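Local coordinates for protein putative fimbrium tip subunit Fim1C (Bacteroides ovatus, PDB 4EPS) that is probably a component of the fimbrium tip, part of surface filaments that mediate cell adhesion and biofilm formation, at residues V307-K310 with P316-A319; L325-N330 with L388-S393; E394-Y399 with E408-Q413; D415-F420 with T427-P432; S434-A439 with R505-F510. One frame throughout, in Å; residues are numbered along the deposited sequence. Where two conformers were deposited one is given.

Interaction 1: V307-K310 with P316-A319; sequences VLYK and PYTA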
# COMPACT_ATOMS: atom_id res chain seq x y z
N VAL A 307 -4.25 -21.19 15.15
CA VAL A 307 -3.37 -20.64 14.11
C VAL A 307 -2.04 -20.25 14.79
O VAL A 307 -0.97 -20.78 14.44
CB VAL A 307 -4.04 -19.46 13.33
CG1 VAL A 307 -3.07 -18.81 12.35
CG2 VAL A 307 -5.30 -19.94 12.59
N LEU A 308 -2.10 -19.37 15.82
CA LEU A 308 -0.89 -18.96 16.54
C LEU A 308 -0.05 -20.11 17.06
O LEU A 308 1.17 -20.05 17.00
CB LEU A 308 -1.26 -18.08 17.77
CG LEU A 308 -1.64 -16.64 17.52
CD1 LEU A 308 -2.22 -16.01 18.81
CD2 LEU A 308 -0.43 -15.83 17.05
N TYR A 309 -0.70 -21.13 17.62
CA TYR A 309 -0.00 -22.21 18.30
C TYR A 309 -0.07 -23.55 17.58
O TYR A 309 0.12 -24.60 18.21
CB TYR A 309 -0.54 -22.33 19.74
CG TYR A 309 -0.57 -20.97 20.41
CD1 TYR A 309 0.59 -20.21 20.56
CD2 TYR A 309 -1.78 -20.41 20.85
CE1 TYR A 309 0.55 -18.93 21.09
CE2 TYR A 309 -1.82 -19.13 21.40
CZ TYR A 309 -0.66 -18.39 21.51
OH TYR A 309 -0.72 -17.14 22.07
N LYS A 310 -0.25 -23.51 16.24
CA LYS A 310 -0.33 -24.73 15.41
C LYS A 310 0.93 -25.63 15.53
O LYS A 310 0.79 -26.85 15.43
CB LYS A 310 -0.60 -24.38 13.94
CG LYS A 310 0.51 -23.61 13.23
CD LYS A 310 0.12 -23.27 11.79
CE LYS A 310 1.31 -22.97 10.90
NZ LYS A 310 1.92 -21.64 11.20
N PRO A 316 -1.90 -28.58 21.46
CA PRO A 316 -2.99 -28.40 22.43
C PRO A 316 -4.17 -27.59 21.91
O PRO A 316 -5.29 -27.74 22.41
CB PRO A 316 -2.31 -27.69 23.61
CG PRO A 316 -1.11 -27.06 23.04
CD PRO A 316 -0.66 -27.90 21.89
N TYR A 317 -3.94 -26.75 20.87
CA TYR A 317 -4.96 -25.88 20.27
C TYR A 317 -5.22 -26.30 18.83
O TYR A 317 -4.31 -26.29 18.00
CB TYR A 317 -4.52 -24.39 20.38
CG TYR A 317 -4.12 -24.06 21.80
CD1 TYR A 317 -5.07 -24.03 22.82
CD2 TYR A 317 -2.78 -23.89 22.15
CE1 TYR A 317 -4.70 -23.84 24.15
CE2 TYR A 317 -2.40 -23.68 23.47
CZ TYR A 317 -3.36 -23.66 24.47
OH TYR A 317 -3.01 -23.50 25.79
N THR A 318 -6.44 -26.75 18.57
CA THR A 318 -6.90 -27.26 17.27
C THR A 318 -8.19 -26.58 16.91
O THR A 318 -8.76 -25.89 17.76
CB THR A 318 -7.11 -28.81 17.31
OG1 THR A 318 -8.24 -29.08 18.13
CG2 THR A 318 -5.90 -29.58 17.82
N ALA A 319 -8.71 -26.81 15.68
CA ALA A 319 -9.98 -26.20 15.28
C ALA A 319 -11.12 -26.69 16.16
O ALA A 319 -12.06 -25.94 16.39
CB ALA A 319 -10.28 -26.50 13.81
O HOH W 1 -1.76 -26.28 19.10

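Interaction 2: L325-N330 with L388-S393; sequences LRSHPN and LGYNNS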
# COMPACT_ATOMS: atom_id res chain seq x y z
N LEU A 325 -12.30 -19.14 16.43
CA LEU A 325 -12.41 -19.58 15.02
C LEU A 325 -13.85 -19.98 14.73
O LEU A 325 -14.40 -19.63 13.68
CB LEU A 325 -11.45 -20.75 14.75
CG LEU A 325 -11.55 -21.48 13.38
CD1 LEU A 325 -11.29 -20.52 12.21
CD2 LEU A 325 -10.56 -22.63 13.31
N ARG A 326 -14.48 -20.69 15.67
CA ARG A 326 -15.86 -21.15 15.51
C ARG A 326 -16.88 -19.99 15.49
O ARG A 326 -17.74 -19.95 14.61
CB ARG A 326 -16.15 -22.14 16.65
CG ARG A 326 -17.46 -22.89 16.55
CD ARG A 326 -17.42 -24.09 17.47
NE ARG A 326 -17.27 -23.70 18.88
CZ ARG A 326 -16.33 -24.17 19.70
NH1 ARG A 326 -15.44 -25.05 19.26
NH2 ARG A 326 -16.29 -23.77 20.96
N SER A 327 -16.78 -19.03 16.44
CA SER A 327 -17.77 -17.96 16.55
C SER A 327 -17.50 -16.72 15.70
O SER A 327 -18.47 -16.03 15.37
CB SER A 327 -17.91 -17.52 18.00
OG SER A 327 -18.20 -18.63 18.83
N HIS A 328 -16.22 -16.38 15.40
CA HIS A 328 -15.92 -15.17 14.64
C HIS A 328 -14.79 -15.49 13.67
O HIS A 328 -13.69 -14.94 13.82
CB HIS A 328 -15.55 -14.00 15.60
CG HIS A 328 -16.67 -13.60 16.50
ND1 HIS A 328 -16.75 -14.08 17.80
CD2 HIS A 328 -17.75 -12.82 16.25
CE1 HIS A 328 -17.87 -13.56 18.31
NE2 HIS A 328 -18.50 -12.80 17.41
N PRO A 329 -15.05 -16.38 12.67
CA PRO A 329 -13.96 -16.81 11.76
C PRO A 329 -13.36 -15.70 10.91
O PRO A 329 -12.28 -15.88 10.35
CB PRO A 329 -14.66 -17.84 10.85
CG PRO A 329 -16.12 -17.48 10.92
CD PRO A 329 -16.31 -17.08 12.35
N ASN A 330 -14.04 -14.56 10.82
CA ASN A 330 -13.54 -13.46 10.01
C ASN A 330 -12.58 -12.54 10.81
O ASN A 330 -11.89 -11.72 10.21
CB ASN A 330 -14.72 -12.68 9.41
CG ASN A 330 -15.78 -13.56 8.76
OD1 ASN A 330 -15.49 -14.58 8.11
ND2 ASN A 330 -17.05 -13.18 8.88
N LEU A 388 -5.86 -16.16 24.80
CA LEU A 388 -7.09 -16.96 24.98
C LEU A 388 -8.24 -16.20 25.59
O LEU A 388 -9.19 -16.82 26.05
CB LEU A 388 -6.76 -18.18 25.90
CG LEU A 388 -5.87 -19.27 25.25
CD1 LEU A 388 -5.31 -20.21 26.29
CD2 LEU A 388 -6.65 -20.04 24.16
N GLY A 389 -8.17 -14.86 25.60
CA GLY A 389 -9.22 -14.05 26.21
C GLY A 389 -10.60 -14.29 25.62
O GLY A 389 -11.58 -14.38 26.38
N TYR A 390 -10.71 -14.43 24.29
CA TYR A 390 -12.04 -14.66 23.70
C TYR A 390 -12.60 -16.00 24.21
O TYR A 390 -13.74 -16.05 24.71
CB TYR A 390 -12.04 -14.59 22.16
CG TYR A 390 -13.46 -14.77 21.68
CD1 TYR A 390 -14.39 -13.74 21.79
CD2 TYR A 390 -13.93 -16.03 21.30
CE1 TYR A 390 -15.73 -13.92 21.44
CE2 TYR A 390 -15.27 -16.23 20.96
CZ TYR A 390 -16.16 -15.18 21.04
OH TYR A 390 -17.49 -15.38 20.74
N ASN A 391 -11.79 -17.07 24.13
CA ASN A 391 -12.14 -18.37 24.69
C ASN A 391 -12.63 -18.21 26.12
O ASN A 391 -13.68 -18.76 26.48
CB ASN A 391 -10.89 -19.30 24.67
CG ASN A 391 -11.10 -20.57 25.45
OD1 ASN A 391 -11.61 -21.55 24.92
ND2 ASN A 391 -10.75 -20.56 26.74
N ASN A 392 -11.84 -17.50 26.96
CA ASN A 392 -12.17 -17.33 28.38
C ASN A 392 -13.54 -16.66 28.58
O ASN A 392 -14.25 -17.04 29.51
CB ASN A 392 -11.06 -16.55 29.12
CG ASN A 392 -9.73 -17.28 29.08
OD1 ASN A 392 -9.66 -18.47 28.71
ND2 ASN A 392 -8.63 -16.57 29.36
N SER A 393 -13.88 -15.67 27.73
CA SER A 393 -15.18 -14.98 27.79
C SER A 393 -16.32 -15.98 27.53
O SER A 393 -17.32 -15.98 28.24
CB SER A 393 -15.24 -13.84 26.79
OG SER A 393 -16.37 -13.03 27.04

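Interaction 3: E394-Y399 with E408-Q413; sequences EVLDLY and ECFQYQ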
# COMPACT_ATOMS: atom_id res chain seq x y z
N GLU A 394 -16.15 -16.85 26.51
CA GLU A 394 -17.17 -17.84 26.17
C GLU A 394 -17.31 -18.89 27.29
O GLU A 394 -18.44 -19.29 27.57
CB GLU A 394 -16.91 -18.51 24.82
CG GLU A 394 -17.34 -17.61 23.66
CD GLU A 394 -17.76 -18.32 22.39
OE1 GLU A 394 -17.59 -19.56 22.31
OE2 GLU A 394 -18.21 -17.64 21.45
N VAL A 395 -16.20 -19.28 27.95
CA VAL A 395 -16.28 -20.25 29.06
C VAL A 395 -16.98 -19.59 30.25
O VAL A 395 -17.83 -20.22 30.88
CB VAL A 395 -14.90 -20.85 29.46
CG1 VAL A 395 -15.05 -21.79 30.66
CG2 VAL A 395 -14.27 -21.58 28.28
N LEU A 396 -16.69 -18.31 30.51
CA LEU A 396 -17.35 -17.60 31.60
C LEU A 396 -18.86 -17.41 31.33
O LEU A 396 -19.65 -17.42 32.28
CB LEU A 396 -16.70 -16.25 31.86
CG LEU A 396 -16.58 -15.87 33.35
CD1 LEU A 396 -15.50 -16.68 34.04
CD2 LEU A 396 -16.20 -14.43 33.51
N ASP A 397 -19.26 -17.28 30.05
CA ASP A 397 -20.67 -17.17 29.65
C ASP A 397 -21.38 -18.49 29.93
O ASP A 397 -22.49 -18.49 30.48
CB ASP A 397 -20.81 -16.77 28.18
CG ASP A 397 -20.54 -15.31 27.89
OD1 ASP A 397 -20.41 -14.52 28.87
OD2 ASP A 397 -20.46 -14.94 26.70
N LEU A 398 -20.70 -19.63 29.63
CA LEU A 398 -21.22 -20.97 29.91
C LEU A 398 -21.39 -21.16 31.42
O LEU A 398 -22.41 -21.72 31.85
CB LEU A 398 -20.31 -22.06 29.33
CG LEU A 398 -20.26 -22.18 27.81
CD1 LEU A 398 -19.21 -23.19 27.39
CD2 LEU A 398 -21.61 -22.61 27.25
N TYR A 399 -20.44 -20.63 32.23
CA TYR A 399 -20.53 -20.67 33.69
C TYR A 399 -21.74 -19.84 34.15
O TYR A 399 -22.49 -20.29 35.01
CB TYR A 399 -19.24 -20.14 34.34
CG TYR A 399 -19.25 -20.19 35.85
CD1 TYR A 399 -19.76 -19.13 36.61
CD2 TYR A 399 -18.71 -21.28 36.54
CE1 TYR A 399 -19.75 -19.17 38.00
CE2 TYR A 399 -18.68 -21.31 37.93
CZ TYR A 399 -19.21 -20.26 38.66
OH TYR A 399 -19.21 -20.30 40.03
N GLU A 408 -18.77 -9.01 39.05
CA GLU A 408 -18.49 -7.59 38.77
C GLU A 408 -17.86 -7.39 37.39
O GLU A 408 -18.15 -6.39 36.74
CB GLU A 408 -17.60 -6.97 39.86
CG GLU A 408 -18.26 -6.91 41.23
CD GLU A 408 -18.04 -8.09 42.17
OE1 GLU A 408 -18.10 -9.26 41.72
OE2 GLU A 408 -17.87 -7.85 43.39
N CYS A 409 -17.03 -8.35 36.90
CA CYS A 409 -16.38 -8.22 35.57
C CYS A 409 -17.42 -8.07 34.43
O CYS A 409 -17.15 -7.36 33.47
CB CYS A 409 -15.43 -9.37 35.30
SG CYS A 409 -16.23 -10.99 35.23
N PHE A 410 -18.61 -8.70 34.57
CA PHE A 410 -19.69 -8.57 33.58
C PHE A 410 -20.27 -7.16 33.54
O PHE A 410 -20.71 -6.72 32.47
CB PHE A 410 -20.83 -9.56 33.86
CG PHE A 410 -20.47 -11.03 33.81
CD1 PHE A 410 -19.72 -11.54 32.76
CD2 PHE A 410 -20.97 -11.91 34.77
CE1 PHE A 410 -19.40 -12.91 32.72
CE2 PHE A 410 -20.68 -13.27 34.70
CZ PHE A 410 -19.90 -13.76 33.68
N GLN A 411 -20.30 -6.46 34.70
CA GLN A 411 -20.83 -5.10 34.79
C GLN A 411 -19.88 -4.12 34.11
O GLN A 411 -20.34 -3.23 33.40
CB GLN A 411 -21.11 -4.66 36.24
CG GLN A 411 -21.82 -3.29 36.38
CD GLN A 411 -23.05 -3.14 35.50
OE1 GLN A 411 -24.11 -3.74 35.76
NE2 GLN A 411 -22.94 -2.35 34.44
N TYR A 412 -18.56 -4.30 34.31
CA TYR A 412 -17.56 -3.45 33.67
C TYR A 412 -17.58 -3.69 32.16
O TYR A 412 -17.44 -2.71 31.41
CB TYR A 412 -16.14 -3.64 34.27
CG TYR A 412 -16.08 -3.13 35.70
CD1 TYR A 412 -16.07 -1.76 35.97
CD2 TYR A 412 -16.19 -4.00 36.78
CE1 TYR A 412 -16.10 -1.28 37.28
CE2 TYR A 412 -16.24 -3.53 38.09
CZ TYR A 412 -16.20 -2.16 38.33
OH TYR A 412 -16.25 -1.69 39.62
N GLN A 413 -17.77 -4.96 31.72
CA GLN A 413 -17.85 -5.31 30.30
C GLN A 413 -19.06 -4.58 29.68
O GLN A 413 -18.95 -3.99 28.59
CB GLN A 413 -17.97 -6.84 30.15
CG GLN A 413 -17.93 -7.37 28.72
CD GLN A 413 -18.17 -8.86 28.63
OE1 GLN A 413 -19.04 -9.43 29.31
NE2 GLN A 413 -17.39 -9.55 27.80

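Interaction 4: D415-F420 with T427-P432; sequences DCESSF and TGWYVP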
# COMPACT_ATOMS: atom_id res chain seq x y z
N ASP A 415 -20.57 -1.86 30.77
CA ASP A 415 -20.26 -0.42 30.80
C ASP A 415 -19.35 -0.03 29.66
O ASP A 415 -19.55 1.03 29.07
CB ASP A 415 -19.60 -0.03 32.12
CG ASP A 415 -20.53 0.01 33.32
OD1 ASP A 415 -21.76 -0.17 33.14
OD2 ASP A 415 -20.02 0.20 34.46
N CYS A 416 -18.34 -0.88 29.34
CA CYS A 416 -17.42 -0.62 28.22
C CYS A 416 -18.21 -0.65 26.91
O CYS A 416 -18.10 0.26 26.09
CB CYS A 416 -16.28 -1.65 28.22
SG CYS A 416 -15.06 -1.43 26.89
N GLU A 417 -19.06 -1.66 26.74
CA GLU A 417 -19.89 -1.82 25.54
C GLU A 417 -20.88 -0.65 25.40
O GLU A 417 -21.13 -0.19 24.27
CB GLU A 417 -20.64 -3.18 25.62
CG GLU A 417 -21.61 -3.49 24.48
CD GLU A 417 -21.11 -3.28 23.05
OE1 GLU A 417 -19.91 -3.55 22.79
OE2 GLU A 417 -21.93 -2.89 22.19
N SER A 418 -21.44 -0.17 26.52
CA SER A 418 -22.41 0.94 26.51
C SER A 418 -21.76 2.24 26.05
O SER A 418 -22.33 2.93 25.20
CB SER A 418 -23.03 1.13 27.89
OG SER A 418 -23.87 0.03 28.21
N SER A 419 -20.58 2.56 26.59
CA SER A 419 -19.87 3.80 26.24
C SER A 419 -19.12 3.73 24.91
O SER A 419 -18.95 4.76 24.27
CB SER A 419 -18.88 4.17 27.34
OG SER A 419 -19.54 4.42 28.57
N PHE A 420 -18.60 2.54 24.54
CA PHE A 420 -17.78 2.35 23.33
C PHE A 420 -18.26 1.10 22.60
O PHE A 420 -17.59 0.06 22.66
CB PHE A 420 -16.29 2.24 23.72
CG PHE A 420 -15.80 3.39 24.56
CD1 PHE A 420 -15.35 4.57 23.96
CD2 PHE A 420 -15.75 3.30 25.95
CE1 PHE A 420 -14.87 5.63 24.73
CE2 PHE A 420 -15.27 4.37 26.73
CZ PHE A 420 -14.82 5.52 26.11
N THR A 427 -15.43 -9.46 17.68
CA THR A 427 -15.77 -10.41 18.73
C THR A 427 -16.67 -9.81 19.79
O THR A 427 -17.29 -10.54 20.56
CB THR A 427 -14.46 -10.87 19.45
OG1 THR A 427 -13.83 -9.73 20.04
CG2 THR A 427 -13.48 -11.59 18.53
N GLY A 428 -16.63 -8.49 19.92
CA GLY A 428 -17.20 -7.79 21.06
C GLY A 428 -16.09 -7.72 22.12
O GLY A 428 -15.04 -8.37 21.98
N TRP A 429 -16.29 -6.92 23.15
CA TRP A 429 -15.30 -6.71 24.21
C TRP A 429 -15.17 -7.91 25.18
O TRP A 429 -16.18 -8.49 25.60
CB TRP A 429 -15.65 -5.46 25.04
CG TRP A 429 -15.62 -4.15 24.27
CD1 TRP A 429 -16.67 -3.30 24.07
CD2 TRP A 429 -14.48 -3.53 23.66
NE1 TRP A 429 -16.25 -2.19 23.37
CE2 TRP A 429 -14.91 -2.31 23.10
CE3 TRP A 429 -13.11 -3.88 23.55
CZ2 TRP A 429 -14.04 -1.44 22.44
CZ3 TRP A 429 -12.25 -3.03 22.87
CH2 TRP A 429 -12.71 -1.82 22.33
N TYR A 430 -13.94 -8.22 25.59
CA TYR A 430 -13.69 -9.26 26.59
C TYR A 430 -12.48 -8.87 27.46
O TYR A 430 -11.65 -8.08 27.03
CB TYR A 430 -13.49 -10.66 25.96
CG TYR A 430 -12.34 -10.73 24.96
CD1 TYR A 430 -11.03 -10.95 25.39
CD2 TYR A 430 -12.56 -10.49 23.61
CE1 TYR A 430 -9.96 -10.94 24.49
CE2 TYR A 430 -11.51 -10.51 22.70
CZ TYR A 430 -10.21 -10.73 23.14
OH TYR A 430 -9.19 -10.76 22.23
N VAL A 431 -12.37 -9.47 28.65
CA VAL A 431 -11.20 -9.24 29.53
C VAL A 431 -10.05 -10.04 28.92
O VAL A 431 -10.18 -11.26 28.75
CB VAL A 431 -11.46 -9.62 31.01
CG1 VAL A 431 -10.19 -9.48 31.85
CG2 VAL A 431 -12.60 -8.78 31.62
N PRO A 432 -8.93 -9.40 28.56
CA PRO A 432 -7.84 -10.16 27.91
C PRO A 432 -7.29 -11.25 28.81
O PRO A 432 -7.29 -11.10 30.03
CB PRO A 432 -6.76 -9.08 27.64
CG PRO A 432 -7.07 -7.98 28.66
CD PRO A 432 -8.58 -7.97 28.69
O HOH W 2 -19.05 -5.86 23.44

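Interaction 5: S434-A439 with R505-F510; sequences SGELVA and RFFLGF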
# COMPACT_ATOMS: atom_id res chain seq x y z
N SER A 434 -4.08 -13.35 30.37
CA SER A 434 -2.80 -12.82 30.86
C SER A 434 -1.79 -12.76 29.71
O SER A 434 -0.99 -11.82 29.64
CB SER A 434 -2.29 -13.67 32.03
OG SER A 434 -2.20 -15.03 31.64
N GLY A 435 -1.89 -13.69 28.76
CA GLY A 435 -0.97 -13.72 27.61
C GLY A 435 -1.13 -12.50 26.72
O GLY A 435 -0.15 -11.91 26.26
N GLU A 436 -2.39 -12.11 26.47
CA GLU A 436 -2.67 -10.93 25.65
C GLU A 436 -2.12 -9.65 26.33
O GLU A 436 -1.56 -8.78 25.65
CB GLU A 436 -4.17 -10.80 25.41
CG GLU A 436 -4.61 -11.72 24.29
CD GLU A 436 -6.11 -11.95 24.27
OE1 GLU A 436 -6.65 -12.45 25.28
OE2 GLU A 436 -6.74 -11.63 23.24
N LEU A 437 -2.29 -9.53 27.66
CA LEU A 437 -1.78 -8.36 28.40
C LEU A 437 -0.27 -8.31 28.41
O LEU A 437 0.29 -7.23 28.21
CB LEU A 437 -2.28 -8.36 29.86
CG LEU A 437 -3.76 -7.96 30.03
CD1 LEU A 437 -4.28 -8.44 31.40
CD2 LEU A 437 -3.97 -6.44 29.81
N VAL A 438 0.39 -9.44 28.63
CA VAL A 438 1.86 -9.47 28.67
C VAL A 438 2.45 -9.00 27.32
O VAL A 438 3.43 -8.23 27.31
CB VAL A 438 2.36 -10.87 29.10
CG1 VAL A 438 3.84 -11.09 28.76
CG2 VAL A 438 2.11 -11.08 30.59
N ALA A 439 1.78 -9.35 26.21
CA ALA A 439 2.24 -8.98 24.86
C ALA A 439 2.11 -7.48 24.53
O ALA A 439 2.68 -7.04 23.53
CB ALA A 439 1.51 -9.82 23.81
N ARG A 505 -8.84 -3.18 31.38
CA ARG A 505 -8.74 -2.79 29.96
C ARG A 505 -9.42 -3.91 29.19
O ARG A 505 -9.22 -5.07 29.54
CB ARG A 505 -7.28 -2.60 29.50
CG ARG A 505 -6.64 -1.29 29.95
CD ARG A 505 -7.07 -0.12 29.06
NE ARG A 505 -6.53 1.13 29.58
CZ ARG A 505 -6.61 2.30 28.97
NH1 ARG A 505 -7.22 2.40 27.79
NH2 ARG A 505 -6.12 3.39 29.54
N PHE A 506 -10.29 -3.59 28.25
CA PHE A 506 -10.95 -4.63 27.46
C PHE A 506 -10.30 -4.72 26.11
O PHE A 506 -9.72 -3.75 25.62
CB PHE A 506 -12.47 -4.33 27.32
CG PHE A 506 -13.18 -4.62 28.63
CD1 PHE A 506 -13.26 -3.64 29.62
CD2 PHE A 506 -13.74 -5.87 28.87
CE1 PHE A 506 -13.88 -3.93 30.86
CE2 PHE A 506 -14.36 -6.15 30.10
CZ PHE A 506 -14.39 -5.18 31.10
N PHE A 507 -10.40 -5.89 25.52
CA PHE A 507 -9.92 -6.19 24.18
C PHE A 507 -11.06 -6.64 23.28
O PHE A 507 -12.04 -7.20 23.77
CB PHE A 507 -8.92 -7.34 24.23
CG PHE A 507 -7.46 -7.01 24.48
CD1 PHE A 507 -7.10 -6.07 25.44
CD2 PHE A 507 -6.45 -7.74 23.86
CE1 PHE A 507 -5.75 -5.82 25.74
CE2 PHE A 507 -5.10 -7.50 24.14
CZ PHE A 507 -4.76 -6.56 25.10
N LEU A 508 -10.87 -6.53 21.97
CA LEU A 508 -11.76 -7.14 20.98
C LEU A 508 -10.89 -7.66 19.85
O LEU A 508 -9.78 -7.16 19.67
CB LEU A 508 -12.90 -6.20 20.50
CG LEU A 508 -12.58 -4.91 19.72
CD1 LEU A 508 -12.06 -5.21 18.28
CD2 LEU A 508 -13.86 -4.06 19.61
N GLY A 509 -11.37 -8.66 19.13
CA GLY A 509 -10.69 -9.17 17.95
C GLY A 509 -11.44 -8.67 16.73
O GLY A 509 -12.67 -8.54 16.76
N PHE A 510 -10.71 -8.34 15.65
CA PHE A 510 -11.32 -7.87 14.37
C PHE A 510 -10.60 -8.50 13.16
O PHE A 510 -9.52 -9.12 13.36
CB PHE A 510 -11.28 -6.33 14.29
CG PHE A 510 -9.91 -5.71 14.05
CD1 PHE A 510 -8.99 -5.60 15.10
CD2 PHE A 510 -9.54 -5.26 12.79
CE1 PHE A 510 -7.72 -5.05 14.89
CE2 PHE A 510 -8.27 -4.68 12.58
CZ PHE A 510 -7.36 -4.60 13.63
OXT PHE A 510 -11.11 -8.39 12.01

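Interaction 1: V307-K310 with P316-A319
Y309 and Y317 bring the backbones together here, their CA atoms 6.5 Å apart, where the chain leaves helix 305-308 at Y309 and later doubles back on itself. A single water spans the gap between the two main chains: it donates to Y309 O at 2.7 Å and accepts from Y317 N at 2.8 Å, so two backbone groups that do not bond to each other directly are joined through one molecule. Beyond this bridge the two tyrosine side chains meet at a slant. Each has CG anti to its own carbonyl carbon (chi1 -49° in Y309, -51° in Y317), which sends both rings to the same side of the water. The touch is made near the root of one ring, with Y309 CB 3.6 Å from Y317 CD2, and the ring planes are inclined at 60°, centroids 5.7 Å apart. Local neighbours help to seat the rings: L308 CB lies over the centre of one face of Y309, while P316 CB sits above the rim of Y317. The hydroxyls reach separate anchors, Y309 OH bonding F387 N and Y317 OH bonding E378 OE1, and Y309 OH also meets a glycerol that probably came from the crystallisation liquor. The arrangement is an example of a short returning loop after a helix C terminus, closed by a water-bridged backbone and an oblique aromatic pair.

Interaction 2: L325-N330 with L388-S393
H328 and Y390 set their rings almost perpendicular, planes at 89° and centroids 5.2 Å apart, where the C-terminal end of helix 323-327 meets the first turn of helix 389-403. The contact is thus one between a helix end and a helix start, at the surface of the C-terminal part of the protein. Y390 does the reaching: with CG anti to the backbone N (chi1 -177°), its ring projects from the helix and presents its hydroxyl end to the imidazole. Y390 OH arrives at the edge of that imidazole, near its plane, and lies 3.1 Å from H328 CE1. CZ follows in the same plane, 3.5 Å from H328 ND1, so the ring atoms behind the oxygen share the approach. S327 closes on the same phenol from its own position, its CB 3.5 Å from Y390 OH. The polar partner of that hydroxyl is E394, one turn further along the second helix, whose OE2 also bonds S327 OG; one carboxylate oxygen therefore links both sides of the contact. L388 occupies the N-cap position of the second helix, and its O accepts from N392 N at 2.9 Å. On that helix N391 ND2, which also bonds V368 O, donates to N392 OD1 at 3.1 Å, with an N-H...O angle of 156° and the acceptor lying in the amide plane of N391.

Interaction 3: E394-Y399 with E408-Q413
L396 and F410 meet through two different torsions. F410 has CG beside its backbone N and anti to the carbonyl carbon (chi1 -61°), which brings its ring across to the other helix, whereas L396 adopts a less usual chi1 of -141° that carries its CD2 branch out to receive it. L396 CD2 comes at a slant to within 3.6 Å of F410 CE1, and the methine joins in, CG lying 3.9 Å from F410 CZ. C409, whose SG takes the crowded position between backbone N and carbonyl carbon, adds a second surface: SG lies 3.8 Å from L396 CD2, and within its own helix it stands above the rim of one face of the F410 ring. One methyl is therefore shared between a sulfur and an aromatic carbon. Helices 389-403 and 408-419 follow each other, and the axes of the two short segments come no closer than 12.4 Å, with directions 121° apart, so the leucine and phenylalanine side chains do most of the spanning. An alanine in place of L396 is likely to leave a gap beside C409 SG and deprive the F410 ring of its main support from the facing helix. Elsewhere L396 rests on I354 and C409 on Y504. Carried by carbon and sulfur, the contact implies cohesion by dispersion and removal of apolar surface from water, with no directional bond between these side chains.

Interaction 4: D415-F420 with T427-P432
F420 O, the carbonyl at the exit of helix 408-419, receives the indole N-H of W429: NE1 donates at 2.7 Å, and the N-H...O angle of 171° makes the bond almost straight. The oxygen lies in the indole plane and is met nearly head-on, which, with the sulfur over the face, probably helps to hold the ring's rotation. C416 supplies that sulfur-aromatic contact, its SG 3.6 Å from the centroid of the five-membered ring and only 4° off the ring normal. E417 OE1 passes 3.5 Å from W429 CD1, and a water links that carboxylate oxygen to W429 N, while S422 OG bonds it as well. A leucine in place of the tryptophan would probably leave F420 O without its donor and C416 SG without an aromatic face to rest on. The indole thus works in two ways, its edge satisfying a helix-end carbonyl and its face accommodating a polarisable sulfur, so the following loop is joined to the helix with a definite orientation.

Interaction 5: S434-A439 with R505-F510
E436 and F507 form the close half of this buried contact between helix 434-438 and the last strand, 502-509. The two side chains run antiparallel alongside one another, so the aliphatic base of the glutamate faces the far end of the ring: E436 CB lies 3.7 Å from F507 CE2. Further along, E436 OE2 comes to 3.9 Å from F507 CD2, its carboxylate plane turned 69° from the ring. With CG beside the backbone N (chi1 -80°) and the chain then extended, the acid group runs back along the ring. L437 makes the looser half, its CD2 coming only within 4.5 Å of F507 CE1. The buried carboxylate has several donors nearby: S433 OG and G389 N bond OE1, and Y430 OH bonds OE2. Such neutral donors, one of them at the start of helix 389-403, would probably help an ionised glutamate to remain beside an aromatic ring inside the fold.

In the fold
Along the chain the five contacts run in series, each closing before the next opens, so none nests or crosses. Interaction 1 closes the short loop after helix 305-308. Interaction 2 closes a longer excursion, bringing helix 323-327 to the start of helix 389-403, whose continuation carries interaction 3 to helix 408-419. Interaction 4 ties that helix to the loop before helix 434-438, and interaction 5 closes the longest return, to the C-terminal strand. In space, A319 on L325 and Y317 on L388 join interactions 1 and 2, E394 joins 2 and 3, Q413 with W429 joins 3 and 4, and E436 reaches 2 and 4, tying helices 408-419 and 434-438 to strand 502-509 of the antiparallel sheet.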